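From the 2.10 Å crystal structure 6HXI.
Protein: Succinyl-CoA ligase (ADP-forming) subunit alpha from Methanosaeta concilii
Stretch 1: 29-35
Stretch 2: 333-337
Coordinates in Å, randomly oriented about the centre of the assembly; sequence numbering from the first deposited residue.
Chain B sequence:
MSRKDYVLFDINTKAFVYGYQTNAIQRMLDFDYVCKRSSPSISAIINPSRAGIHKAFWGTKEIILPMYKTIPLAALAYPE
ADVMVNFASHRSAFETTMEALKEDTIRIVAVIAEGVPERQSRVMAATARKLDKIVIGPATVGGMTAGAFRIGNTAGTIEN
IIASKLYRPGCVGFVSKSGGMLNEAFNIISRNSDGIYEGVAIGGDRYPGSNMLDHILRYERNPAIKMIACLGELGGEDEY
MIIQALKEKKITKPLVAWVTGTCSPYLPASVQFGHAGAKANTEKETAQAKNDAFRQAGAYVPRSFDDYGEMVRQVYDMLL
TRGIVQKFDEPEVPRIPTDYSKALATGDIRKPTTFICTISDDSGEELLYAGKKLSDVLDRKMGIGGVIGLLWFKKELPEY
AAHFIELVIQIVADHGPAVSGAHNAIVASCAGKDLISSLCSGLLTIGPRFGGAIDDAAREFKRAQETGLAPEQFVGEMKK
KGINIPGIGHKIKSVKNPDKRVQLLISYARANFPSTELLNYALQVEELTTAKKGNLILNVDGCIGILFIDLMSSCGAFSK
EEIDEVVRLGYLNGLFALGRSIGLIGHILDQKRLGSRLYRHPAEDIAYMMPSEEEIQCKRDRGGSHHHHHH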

# COMPACT_ATOMS: atom_id res chain seq x y z
N LEU B 29 -5.52 -34.38 26.45
CA LEU B 29 -6.47 -34.70 25.39
C LEU B 29 -6.16 -36.03 24.72
O LEU B 29 -7.08 -36.81 24.43
CB LEU B 29 -6.52 -33.58 24.34
CG LEU B 29 -7.07 -32.26 24.83
CD1 LEU B 29 -6.81 -31.15 23.81
CD2 LEU B 29 -8.55 -32.37 25.13
N ASP B 30 -4.86 -36.32 24.52
CA ASP B 30 -4.41 -37.56 23.90
C ASP B 30 -4.80 -38.77 24.75
O ASP B 30 -5.21 -39.80 24.21
CB ASP B 30 -2.89 -37.51 23.65
CG ASP B 30 -2.46 -36.80 22.38
OD1 ASP B 30 -3.34 -36.39 21.60
OD2 ASP B 30 -1.24 -36.71 22.14
N PHE B 31 -4.70 -38.64 26.08
CA PHE B 31 -5.07 -39.69 27.03
C PHE B 31 -6.58 -39.92 27.00
O PHE B 31 -7.01 -41.06 26.92
CB PHE B 31 -4.60 -39.31 28.45
CG PHE B 31 -4.79 -40.41 29.47
CD1 PHE B 31 -4.10 -41.62 29.35
CD2 PHE B 31 -5.65 -40.25 30.54
CE1 PHE B 31 -4.26 -42.64 30.30
CE2 PHE B 31 -5.83 -41.28 31.49
CZ PHE B 31 -5.12 -42.46 31.36
N ASP B 32 -7.37 -38.84 26.99
CA ASP B 32 -8.82 -38.91 26.91
C ASP B 32 -9.22 -39.66 25.64
O ASP B 32 -10.05 -40.55 25.70
CB ASP B 32 -9.42 -37.49 26.90
CG ASP B 32 -9.05 -36.61 28.07
OD1 ASP B 32 -8.77 -37.16 29.17
OD2 ASP B 32 -9.05 -35.37 27.90
N TYR B 33 -8.56 -39.35 24.51
CA TYR B 33 -8.81 -40.02 23.24
C TYR B 33 -8.53 -41.57 23.31
O TYR B 33 -9.42 -42.34 22.96
CB TYR B 33 -8.02 -39.36 22.10
CG TYR B 33 -8.34 -39.95 20.76
CD1 TYR B 33 -9.50 -39.61 20.08
CD2 TYR B 33 -7.49 -40.89 20.18
CE1 TYR B 33 -9.82 -40.20 18.86
CE2 TYR B 33 -7.79 -41.47 18.95
CZ TYR B 33 -8.97 -41.13 18.30
OH TYR B 33 -9.26 -41.70 17.09
N VAL B 34 -7.32 -41.98 23.76
CA VAL B 34 -6.92 -43.40 23.85
C VAL B 34 -7.75 -44.18 24.90
O VAL B 34 -7.85 -45.39 24.79
CB VAL B 34 -5.40 -43.64 24.03
CG1 VAL B 34 -4.60 -43.17 22.81
CG2 VAL B 34 -4.85 -43.03 25.32
N CYS B 35 -8.36 -43.48 25.88
CA CYS B 35 -9.22 -44.06 26.92
C CYS B 35 -10.66 -44.21 26.45
O CYS B 35 -11.49 -44.74 27.19
CB CYS B 35 -9.15 -43.24 28.20
SG CYS B 35 -7.55 -43.34 29.02
N VAL B 333 -5.91 -52.34 21.86
CA VAL B 333 -4.74 -51.47 21.97
C VAL B 333 -4.99 -50.18 21.14
O VAL B 333 -5.18 -50.25 19.92
CB VAL B 333 -3.39 -52.18 21.63
CG1 VAL B 333 -2.22 -51.20 21.64
CG2 VAL B 333 -3.12 -53.32 22.61
N PRO B 334 -5.07 -49.00 21.81
CA PRO B 334 -5.37 -47.76 21.08
C PRO B 334 -4.22 -47.23 20.20
O PRO B 334 -3.07 -47.66 20.35
CB PRO B 334 -5.78 -46.78 22.19
CG PRO B 334 -5.77 -47.57 23.48
CD PRO B 334 -4.90 -48.75 23.25
N ARG B 335 -4.55 -46.31 19.26
CA ARG B 335 -3.55 -45.78 18.33
C ARG B 335 -3.78 -44.33 17.93
O ARG B 335 -4.88 -43.94 17.51
CB ARG B 335 -3.49 -46.69 17.09
CG ARG B 335 -2.19 -46.60 16.30
CD ARG B 335 -1.89 -47.91 15.56
NE ARG B 335 -2.82 -48.18 14.45
CZ ARG B 335 -3.75 -49.13 14.46
NH1 ARG B 335 -3.91 -49.91 15.52
NH2 ARG B 335 -4.54 -49.30 13.40
N ILE B 336 -2.71 -43.52 18.06
CA ILE B 336 -2.68 -42.10 17.69
C ILE B 336 -1.50 -41.92 16.70
O ILE B 336 -0.40 -42.44 16.96
CB ILE B 336 -2.58 -41.13 18.92
CG1 ILE B 336 -3.92 -41.04 19.69
CG2 ILE B 336 -2.09 -39.70 18.52
CD1 ILE B 336 -3.99 -39.93 20.83
N PRO B 337 -1.68 -41.20 15.58
CA PRO B 337 -0.55 -40.99 14.66
C PRO B 337 0.55 -40.17 15.29
O PRO B 337 0.31 -39.41 16.24
CB PRO B 337 -1.17 -40.22 13.48
CG PRO B 337 -2.63 -40.32 13.64
CD PRO B 337 -2.90 -40.51 15.10

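The residues that touch lie at least 300 positions apart in the chain, and no hydrogen bond joins them; the contact rests on the packing of apolar groups, and three of its approaches set carbon against main-chain oxygen. Most of the first stretch, Leu-29 to Val-34, belongs to a helix that begins earlier in the chain, and the second, which has neither helix nor strand, passes along it. Together they bury 272 Å², a modest area concentrated in Ile-336, Val-34 and Pro-334.

Ile-336 contributes most, with 91 Å² covered. Its CA-to-CB bond points toward the helix, and the m, t rotamer carries CD1 to 3.6 Å from the main-chain O of Asp-30 and 3.7 Å from OD1 of the same residue. CG1 of Ile-336 meets two neighbours, CD2 of Tyr-33 at 3.6 Å and CG1 of Val-34 at 3.8 Å. The CG1-CD1 arm of isoleucine thus reaches Asp-30, Tyr-33 and Val-34 from a single backbone site. The CA-to-CB bond of Tyr-33 points toward the second stretch, and the aromatic carbons of this partly exposed residue offer Ile-336 an apolar surface. The approach to the Tyr-33 ring is oblique, while the main-chain O of Arg-335 lies near the plane of that ring, at its edge, 4.1 Å from CE2.

The second centre of packing is formed by Val-34 and Pro-334, whose CA atoms, 5.4 Å apart, are the nearest across the contact. Both CA-to-CB bonds point toward the opposing stretch, so that CB of Val-34 comes within 3.7 Å of CB of Pro-334. The closest approach of all is between O of Val-34 and CG of Pro-334, at 3.3 Å. Here the compact side chain of valine meets the compact, puckered proline ring, both apolar, and proline, which lacks an amide hydrogen, brings no backbone donor to the site.

The polar groups of Asp-30 at the contact have other partners. O of Asp-30 accepts the helical hydrogen bond from N of Val-34 at 3.1 Å, and both carboxylate oxygens of Asp-30 are hydrogen-bonded elsewhere in the structure, so the buried acid can tolerate an aliphatic neighbour. A further helical bond, from N of Tyr-33 to O of Leu-29 at 2.9 Å, helps to fix the backbone that presents Tyr-33.

The backbone of the second stretch is extended at Arg-335 and Ile-336, and their CA-to-CB bonds diverge, toward the helix at Ile-336 and away from it at Arg-335, which is exposed and poorly ordered. Arg-335 thus meets the helix through its carbonyl oxygen, leaving its charged group outside the apolar packing.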